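Long-range contacts in elongation factor G (Thermus thermophilus, PDB 2DY1), which binds GTP with a magnesium ion and probably acts as a GTPase in the elongation phase of protein synthesis: residues Lys453-Glu458 with Ser644-Val649; Thr459-Ala464 with His568-Glu573. All coordinates share one frame; numbering follows the deposited sequence.

Contact 1 (Lys453-Glu458 with Ser644-Val649); sequences KVPYRE and SHYAEV
Y646 reaches across from strand 638-648 and meets P455 with its hydroxyl and R457 with a ring face. Its hydroxyl OH donates a hydrogen bond to the backbone oxygen P455 O at 2.6 Å. The bond is fairly straight at the acceptor, with a C=O...donor angle of 156°, and lies in the carbonyl plane. P455 O also lies in the plane of the tyrosine ring, at its edge. The pyrrolidine ring of P455 flanks the hydroxyl, with CG 3.7 Å from Y646 OH.

The R457 side chain crosses Y646 at about a right angle. Its CD lies over one face of the ring, 4.0 Å from the centroid, a CH-pi contact. CG of R457 is anti to its carbonyl carbon (chi1 -68°), which puts it beside Y646 CE2 at 3.6 Å. The extended chain then carries CD and NE past CZ and OH of the tyrosine. The guanidinium ends nearly parallel to the ring, the planes 18° apart, with Y646 OH over its face toward the rim. NE is 3.3 Å from Y646 OH, but the angle is too poor for a hydrogen bond. The charge is instead met by E419, in a salt bridge through NH2.

Beside this, Y456 CD1 touches V649 CG2 at 4.3 Å. V454 CG1 covers one face of the Y456 ring, and helix 651-663 packs on both Y456 and V649.

P455 is the centre of an inverse gamma turn. The contact ties this turn, just before strand 457-460, to the last strand of the ferredoxin-like C-terminal domain, domain V of EF-G.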
ATOM      1  N   LYS A 453      12.093  -8.598 -18.278  1.00 18.90           N
ATOM      2  CA  LYS A 453      13.261  -8.446 -19.141  1.00 22.38           C
ATOM      3  C   LYS A 453      13.867  -7.072 -18.863  1.00 22.04           C
ATOM      4  O   LYS A 453      13.145  -6.116 -18.593  1.00 23.17           O
ATOM      5  CB  LYS A 453      12.835  -8.533 -20.601  1.00 23.74           C
ATOM      6  CG  LYS A 453      12.365  -9.903 -21.011  1.00 28.58           C
ATOM      7  CD  LYS A 453      11.892  -9.891 -22.441  1.00 39.57           C
ATOM      8  CE  LYS A 453      11.447 -11.268 -22.888  1.00 46.69           C
ATOM      9  NZ  LYS A 453      10.962 -11.226 -24.296  1.00 56.40           N
ATOM     10  N   VAL A 454      15.191  -6.973 -18.928  1.00 21.39           N
ATOM     11  CA  VAL A 454      15.870  -5.709 -18.678  1.00 23.15           C
ATOM     12  C   VAL A 454      15.835  -4.851 -19.935  1.00 23.17           C
ATOM     13  O   VAL A 454      16.080  -5.336 -21.038  1.00 22.75           O
ATOM     14  CB  VAL A 454      17.343  -5.937 -18.273  1.00 22.41           C
ATOM     15  CG1 VAL A 454      18.084  -4.611 -18.169  1.00 19.75           C
ATOM     16  CG2 VAL A 454      17.395  -6.662 -16.934  1.00 22.90           C
ATOM     17  N   PRO A 455      15.505  -3.566 -19.784  1.00 20.13           N
ATOM     18  CA  PRO A 455      15.453  -2.678 -20.947  1.00 23.04           C
ATOM     19  C   PRO A 455      16.839  -2.165 -21.349  1.00 20.60           C
ATOM     20  O   PRO A 455      17.189  -1.007 -21.102  1.00 21.47           O
ATOM     21  CB  PRO A 455      14.517  -1.566 -20.482  1.00 22.26           C
ATOM     22  CG  PRO A 455      14.841  -1.470 -19.025  1.00 22.37           C
ATOM     23  CD  PRO A 455      14.913  -2.918 -18.601  1.00 18.40           C
ATOM     24  N   TYR A 456      17.627  -3.045 -21.956  1.00 23.39           N
ATOM     25  CA  TYR A 456      18.961  -2.677 -22.417  1.00 22.42           C
ATOM     26  C   TYR A 456      18.818  -1.638 -23.520  1.00 25.49           C
ATOM     27  O   TYR A 456      17.768  -1.512 -24.151  1.00 20.57           O
ATOM     28  CB  TYR A 456      19.693  -3.897 -22.982  1.00 21.88           C
ATOM     29  CG  TYR A 456      20.068  -4.916 -21.943  1.00 23.28           C
ATOM     30  CD1 TYR A 456      21.096  -4.667 -21.035  1.00 25.61           C
ATOM     31  CD2 TYR A 456      19.376  -6.118 -21.843  1.00 25.49           C
ATOM     32  CE1 TYR A 456      21.426  -5.601 -20.043  1.00 29.09           C
ATOM     33  CE2 TYR A 456      19.693  -7.052 -20.858  1.00 22.71           C
ATOM     34  CZ  TYR A 456      20.712  -6.786 -19.965  1.00 26.25           C
ATOM     35  OH  TYR A 456      21.000  -7.705 -18.979  1.00 29.73           O
ATOM     36  N   ARG A 457      19.878  -0.878 -23.742  1.00 24.57           N
ATOM     37  CA  ARG A 457      19.854   0.123 -24.789  1.00 21.75           C
ATOM     38  C   ARG A 457      21.201   0.102 -25.470  1.00 28.10           C
ATOM     39  O   ARG A 457      22.050  -0.730 -25.143  1.00 24.11           O
ATOM     40  CB  ARG A 457      19.535   1.498 -24.207  1.00 23.44           C
ATOM     41  CG  ARG A 457      18.105   1.535 -23.690  1.00 18.84           C
ATOM     42  CD  ARG A 457      17.584   2.919 -23.445  1.00 26.51           C
ATOM     43  NE  ARG A 457      16.219   2.850 -22.939  1.00 24.85           N
ATOM     44  CZ  ARG A 457      15.651   3.824 -22.249  1.00 25.77           C
ATOM     45  NH1 ARG A 457      16.336   4.930 -22.005  1.00 28.31           N
ATOM     46  NH2 ARG A 457      14.428   3.672 -21.756  1.00 27.01           N
ATOM     47  N   GLU A 458      21.389   0.994 -26.435  1.00 20.91           N
ATOM     48  CA  GLU A 458      22.647   1.047 -27.162  1.00 22.98           C
ATOM     49  C   GLU A 458      23.050   2.489 -27.391  1.00 20.66           C
ATOM     50  O   GLU A 458      22.233   3.391 -27.269  1.00 21.23           O
ATOM     51  CB  GLU A 458      22.495   0.368 -28.526  1.00 23.94           C
ATOM     52  CG  GLU A 458      22.161  -1.111 -28.455  1.00 28.66           C
ATOM     53  CD  GLU A 458      21.921  -1.720 -29.823  1.00 31.91           C
ATOM     54  OE1 GLU A 458      22.503  -1.215 -30.811  1.00 29.10           O
ATOM     55  OE2 GLU A 458      21.166  -2.711 -29.912  1.00 30.85           O
ATOM     56  N   SER A 644      19.052   5.113 -11.794  1.00 33.10           N
ATOM     57  CA  SER A 644      20.132   6.084 -11.712  1.00 33.59           C
ATOM     58  C   SER A 644      20.556   6.563 -13.102  1.00 31.54           C
ATOM     59  O   SER A 644      20.404   7.735 -13.443  1.00 28.40           O
ATOM     60  CB  SER A 644      21.330   5.458 -10.999  1.00 34.49           C
ATOM     61  OG  SER A 644      22.418   6.364 -10.932  1.00 41.60           O
ATOM     62  N   HIS A 645      21.072   5.647 -13.910  1.00 30.10           N
ATOM     63  CA  HIS A 645      21.534   6.007 -15.242  1.00 30.60           C
ATOM     64  C   HIS A 645      21.866   4.740 -16.003  1.00 28.45           C
ATOM     65  O   HIS A 645      21.844   3.650 -15.438  1.00 26.58           O
ATOM     66  CB  HIS A 645      22.814   6.847 -15.129  1.00 21.74           C
ATOM     67  CG  HIS A 645      23.963   6.094 -14.525  1.00 29.51           C
ATOM     68  ND1 HIS A 645      24.046   5.814 -13.177  1.00 32.42           N
ATOM     69  CD2 HIS A 645      25.031   5.492 -15.100  1.00 32.13           C
ATOM     70  CE1 HIS A 645      25.112   5.068 -12.948  1.00 35.98           C
ATOM     71  NE2 HIS A 645      25.728   4.858 -14.097  1.00 38.39           N
ATOM     72  N   TYR A 646      22.180   4.889 -17.288  1.00 29.84           N
ATOM     73  CA  TYR A 646      22.581   3.754 -18.109  1.00 26.53           C
ATOM     74  C   TYR A 646      24.104   3.747 -18.149  1.00 29.22           C
ATOM     75  O   TYR A 646      24.740   4.801 -18.122  1.00 31.97           O
ATOM     76  CB  TYR A 646      22.042   3.875 -19.539  1.00 27.98           C
ATOM     77  CG  TYR A 646      20.679   3.243 -19.728  1.00 20.54           C
ATOM     78  CD1 TYR A 646      19.515   3.923 -19.372  1.00 22.25           C
ATOM     79  CD2 TYR A 646      20.564   1.942 -20.211  1.00 19.20           C
ATOM     80  CE1 TYR A 646      18.262   3.312 -19.484  1.00 25.02           C
ATOM     81  CE2 TYR A 646      19.322   1.321 -20.333  1.00 21.70           C
ATOM     82  CZ  TYR A 646      18.179   2.012 -19.962  1.00 21.57           C
ATOM     83  OH  TYR A 646      16.963   1.386 -20.062  1.00 22.58           O
ATOM     84  N   ALA A 647      24.691   2.561 -18.198  1.00 29.27           N
ATOM     85  CA  ALA A 647      26.142   2.455 -18.253  1.00 26.78           C
ATOM     86  C   ALA A 647      26.480   1.330 -19.198  1.00 27.86           C
ATOM     87  O   ALA A 647      25.670   0.436 -19.424  1.00 30.77           O
ATOM     88  CB  ALA A 647      26.714   2.173 -16.863  1.00 29.04           C
ATOM     89  N   GLU A 648      27.675   1.381 -19.768  1.00 30.29           N
ATOM     90  CA  GLU A 648      28.102   0.346 -20.691  1.00 29.40           C
ATOM     91  C   GLU A 648      28.200  -0.990 -19.957  1.00 31.16           C
ATOM     92  O   GLU A 648      28.703  -1.060 -18.827  1.00 32.73           O
ATOM     93  CB  GLU A 648      29.461   0.722 -21.298  1.00 40.43           C
ATOM     94  CG  GLU A 648      29.496   2.148 -21.859  1.00 45.60           C
ATOM     95  CD  GLU A 648      30.847   2.543 -22.450  1.00 53.47           C
ATOM     96  OE1 GLU A 648      31.794   1.727 -22.402  1.00 46.89           O
ATOM     97  OE2 GLU A 648      30.953   3.676 -22.966  1.00 52.44           O
ATOM     98  N   VAL A 649      27.716  -2.040 -20.606  1.00 30.81           N
ATOM     99  CA  VAL A 649      27.742  -3.383 -20.051  1.00 37.33           C
ATOM    100  C   VAL A 649      29.152  -3.953 -20.182  1.00 42.67           C
ATOM    101  O   VAL A 649      29.756  -3.881 -21.253  1.00 40.68           O
ATOM    102  CB  VAL A 649      26.764  -4.303 -20.812  1.00 35.11           C
ATOM    103  CG1 VAL A 649      26.877  -5.738 -20.303  1.00 34.76           C
ATOM    104  CG2 VAL A 649      25.336  -3.789 -20.650  1.00 35.76           C
TER

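Contact 2 (Thr459-Ala464 with His568-Glu573); sequences TIKKVA and HPVLLE
T459 and V570 form an antiparallel hydrogen-bonded pair. T459 N donates to V570 O at 3.1 Å, and V570 N donates back to T459 O at 2.9 Å. I460 and P569 follow as a non-hydrogen-bonded pair. CA of P569 makes a CA-H...O contact with T459 O. A third bond, K461 N to H568 O at 3.0 Å, is more bent, with 136° at the hydrogen.

Apolar contacts gather on the face that carries T459 and V570. Their side chains lie side by side and point the same way, with CG2 of T459 3.5 Å from CG2 of V570. The threonine methyl also meets L572 CD1. OG1 of T459, anti to its backbone N (chi1 -166°), points away from these methyls and hydrogen-bonds to M531 O.

The lysines contribute mainly their carbon chains. K461 runs extended across V570 at about a right angle, and its CE is only 3.4 Å from V570 CG1, a tight fit. An alanine in place of V570 would probably leave gaps beside the K461 methylenes and the T459 methyl and let the lysine chain move. K461 CD also lies at the edge of the H568 imidazole, 3.4 Å from ND1, a buried nitrogen with no partner in the model. K462 CG packs on H568 CB at 3.8 Å.

The short strand 457-460 thus adds antiparallel to the start of strand 569-583, the first strand of the ferredoxin-like C-terminal domain, and extends its sheet.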
ATOM      1  N   THR A 459      24.324   2.696 -27.708  1.00 23.87           N
ATOM      2  CA  THR A 459      24.817   4.029 -28.014  1.00 23.05           C
ATOM      3  C   THR A 459      26.053   3.886 -28.890  1.00 22.31           C
ATOM      4  O   THR A 459      26.410   2.768 -29.289  1.00 26.17           O
ATOM      5  CB  THR A 459      25.134   4.850 -26.743  1.00 22.45           C
ATOM      6  OG1 THR A 459      25.299   6.232 -27.109  1.00 23.58           O
ATOM      7  CG2 THR A 459      26.405   4.350 -26.059  1.00 25.07           C
ATOM      8  N   ILE A 460      26.693   5.005 -29.208  1.00 25.06           N
ATOM      9  CA  ILE A 460      27.876   4.968 -30.059  1.00 25.39           C
ATOM     10  C   ILE A 460      29.103   5.567 -29.381  1.00 23.25           C
ATOM     11  O   ILE A 460      28.984   6.442 -28.529  1.00 23.30           O
ATOM     12  CB  ILE A 460      27.622   5.712 -31.388  1.00 22.30           C
ATOM     13  CG1 ILE A 460      27.063   7.108 -31.118  1.00 21.25           C
ATOM     14  CG2 ILE A 460      26.651   4.921 -32.251  1.00 18.73           C
ATOM     15  CD1 ILE A 460      26.909   7.969 -32.395  1.00 19.90           C
ATOM     16  N   LYS A 461      30.288   5.104 -29.783  1.00 24.45           N
ATOM     17  CA  LYS A 461      31.530   5.587 -29.192  1.00 33.33           C
ATOM     18  C   LYS A 461      32.378   6.493 -30.088  1.00 32.49           C
ATOM     19  O   LYS A 461      33.285   7.178 -29.603  1.00 30.36           O
ATOM     20  CB  LYS A 461      32.375   4.401 -28.721  1.00 38.05           C
ATOM     21  CG  LYS A 461      31.892   3.760 -27.419  1.00 47.90           C
ATOM     22  CD  LYS A 461      32.902   2.731 -26.924  1.00 55.03           C
ATOM     23  CE  LYS A 461      32.592   2.261 -25.509  1.00 62.17           C
ATOM     24  NZ  LYS A 461      33.595   1.267 -25.019  1.00 60.27           N
ATOM     25  N   LYS A 462      32.092   6.505 -31.385  1.00 30.51           N
ATOM     26  CA  LYS A 462      32.851   7.359 -32.288  1.00 32.47           C
ATOM     27  C   LYS A 462      31.980   8.012 -33.350  1.00 32.21           C
ATOM     28  O   LYS A 462      30.878   7.547 -33.661  1.00 24.38           O
ATOM     29  CB  LYS A 462      33.992   6.577 -32.952  1.00 41.18           C
ATOM     30  CG  LYS A 462      33.566   5.529 -33.962  1.00 41.96           C
ATOM     31  CD  LYS A 462      34.796   4.841 -34.566  1.00 49.61           C
ATOM     32  CE  LYS A 462      34.412   3.794 -35.600  1.00 54.85           C
ATOM     33  NZ  LYS A 462      35.600   3.165 -36.249  1.00 60.35           N
ATOM     34  N   VAL A 463      32.481   9.118 -33.888  1.00 30.62           N
ATOM     35  CA  VAL A 463      31.764   9.861 -34.910  1.00 23.14           C
ATOM     36  C   VAL A 463      31.803   9.105 -36.226  1.00 23.16           C
ATOM     37  O   VAL A 463      32.783   8.428 -36.536  1.00 25.62           O
ATOM     38  CB  VAL A 463      32.392  11.248 -35.129  1.00 25.22           C
ATOM     39  CG1 VAL A 463      31.646  11.984 -36.239  1.00 29.60           C
ATOM     40  CG2 VAL A 463      32.348  12.054 -33.839  1.00 26.84           C
ATOM     41  N   ALA A 464      30.727   9.225 -36.996  1.00 19.00           N
ATOM     42  CA  ALA A 464      30.643   8.596 -38.300  1.00 21.61           C
ATOM     43  C   ALA A 464      29.610   9.343 -39.134  1.00 19.94           C
ATOM     44  O   ALA A 464      28.743  10.028 -38.595  1.00 20.28           O
ATOM     45  CB  ALA A 464      30.257   7.120 -38.158  1.00 24.59           C
ATOM     46  N   HIS A 568      30.985   2.590 -33.930  1.00 32.96           N
ATOM     47  CA  HIS A 568      31.391   1.781 -32.781  1.00 32.05           C
ATOM     48  C   HIS A 568      30.316   1.710 -31.696  1.00 29.45           C
ATOM     49  O   HIS A 568      30.450   2.272 -30.603  1.00 29.01           O
ATOM     50  CB  HIS A 568      32.692   2.305 -32.186  1.00 37.95           C
ATOM     51  CG  HIS A 568      33.364   1.328 -31.276  1.00 53.27           C
ATOM     52  ND1 HIS A 568      33.085   1.250 -29.928  1.00 57.85           N
ATOM     53  CD2 HIS A 568      34.257   0.344 -31.531  1.00 55.31           C
ATOM     54  CE1 HIS A 568      33.777   0.260 -29.393  1.00 55.04           C
ATOM     55  NE2 HIS A 568      34.496  -0.308 -30.346  1.00 59.50           N
ATOM     56  N   PRO A 569      29.224   1.012 -31.998  1.00 26.17           N
ATOM     57  CA  PRO A 569      28.097   0.832 -31.082  1.00 33.75           C
ATOM     58  C   PRO A 569      28.467  -0.033 -29.877  1.00 33.73           C
ATOM     59  O   PRO A 569      29.293  -0.945 -29.983  1.00 32.33           O
ATOM     60  CB  PRO A 569      27.036   0.184 -31.970  1.00 30.00           C
ATOM     61  CG  PRO A 569      27.838  -0.540 -33.002  1.00 36.21           C
ATOM     62  CD  PRO A 569      28.926   0.431 -33.318  1.00 29.43           C
ATOM     63  N   VAL A 570      27.867   0.274 -28.730  1.00 29.27           N
ATOM     64  CA  VAL A 570      28.116  -0.471 -27.504  1.00 27.42           C
ATOM     65  C   VAL A 570      26.820  -0.667 -26.724  1.00 35.77           C
ATOM     66  O   VAL A 570      25.897   0.145 -26.824  1.00 28.96           O
ATOM     67  CB  VAL A 570      29.133   0.248 -26.588  1.00 35.53           C
ATOM     68  CG1 VAL A 570      30.454   0.416 -27.319  1.00 34.95           C
ATOM     69  CG2 VAL A 570      28.586   1.591 -26.141  1.00 33.38           C
ATOM     70  N   LEU A 571      26.771  -1.743 -25.938  1.00 30.79           N
ATOM     71  CA  LEU A 571      25.595  -2.085 -25.138  1.00 30.25           C
ATOM     72  C   LEU A 571      25.553  -1.346 -23.808  1.00 28.52           C
ATOM     73  O   LEU A 571      26.572  -1.207 -23.126  1.00 29.97           O
ATOM     74  CB  LEU A 571      25.569  -3.590 -24.878  1.00 33.05           C
ATOM     75  CG  LEU A 571      24.270  -4.162 -24.301  1.00 33.78           C
ATOM     76  CD1 LEU A 571      23.175  -4.117 -25.356  1.00 29.26           C
ATOM     77  CD2 LEU A 571      24.507  -5.594 -23.849  1.00 33.52           C
ATOM     78  N   LEU A 572      24.365  -0.870 -23.441  1.00 28.38           N
ATOM     79  CA  LEU A 572      24.170  -0.149 -22.188  1.00 22.16           C
ATOM     80  C   LEU A 572      23.134  -0.893 -21.350  1.00 22.76           C
ATOM     81  O   LEU A 572      22.265  -1.564 -21.892  1.00 23.51           O
ATOM     82  CB  LEU A 572      23.653   1.268 -22.453  1.00 25.37           C
ATOM     83  CG  LEU A 572      24.495   2.207 -23.319  1.00 24.38           C
ATOM     84  CD1 LEU A 572      23.744   3.516 -23.488  1.00 25.74           C
ATOM     85  CD2 LEU A 572      25.852   2.456 -22.664  1.00 28.12           C
ATOM     86  N   GLU A 573      23.242  -0.778 -20.031  1.00 26.39           N
ATOM     87  CA  GLU A 573      22.279  -1.423 -19.143  1.00 22.56           C
ATOM     88  C   GLU A 573      21.864  -0.431 -18.080  1.00 22.88           C
ATOM     89  O   GLU A 573      22.610   0.484 -17.745  1.00 23.40           O
ATOM     90  CB  GLU A 573      22.883  -2.676 -18.490  1.00 19.77           C
ATOM     91  CG  GLU A 573      23.957  -2.399 -17.460  1.00 27.26           C
ATOM     92  CD  GLU A 573      24.503  -3.682 -16.853  1.00 34.05           C
ATOM     93  OE1 GLU A 573      23.689  -4.558 -16.495  1.00 31.92           O
ATOM     94  OE2 GLU A 573      25.740  -3.812 -16.730  1.00 38.35           O
TER

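The centres of contacts 1 and 2 are about 12 Å apart, away from the GTP and magnesium sites. Both use strand 457-460. Both segments of contact 2 fall between those of contact 1 along the chain. Strand 569-583 pairs with both 457-460 and 638-648 in one antiparallel sheet, so it joins the two contacts: R457 O is 2.9 Å from L572 N, and A647 O is 2.8 Å from E573 N, both probable hydrogen bonds. Strand 457-460 leads into the domain IV part of the chain, and strand 569-583 follows it. The two connections between domain IV and the C-terminal domain therefore run side by side.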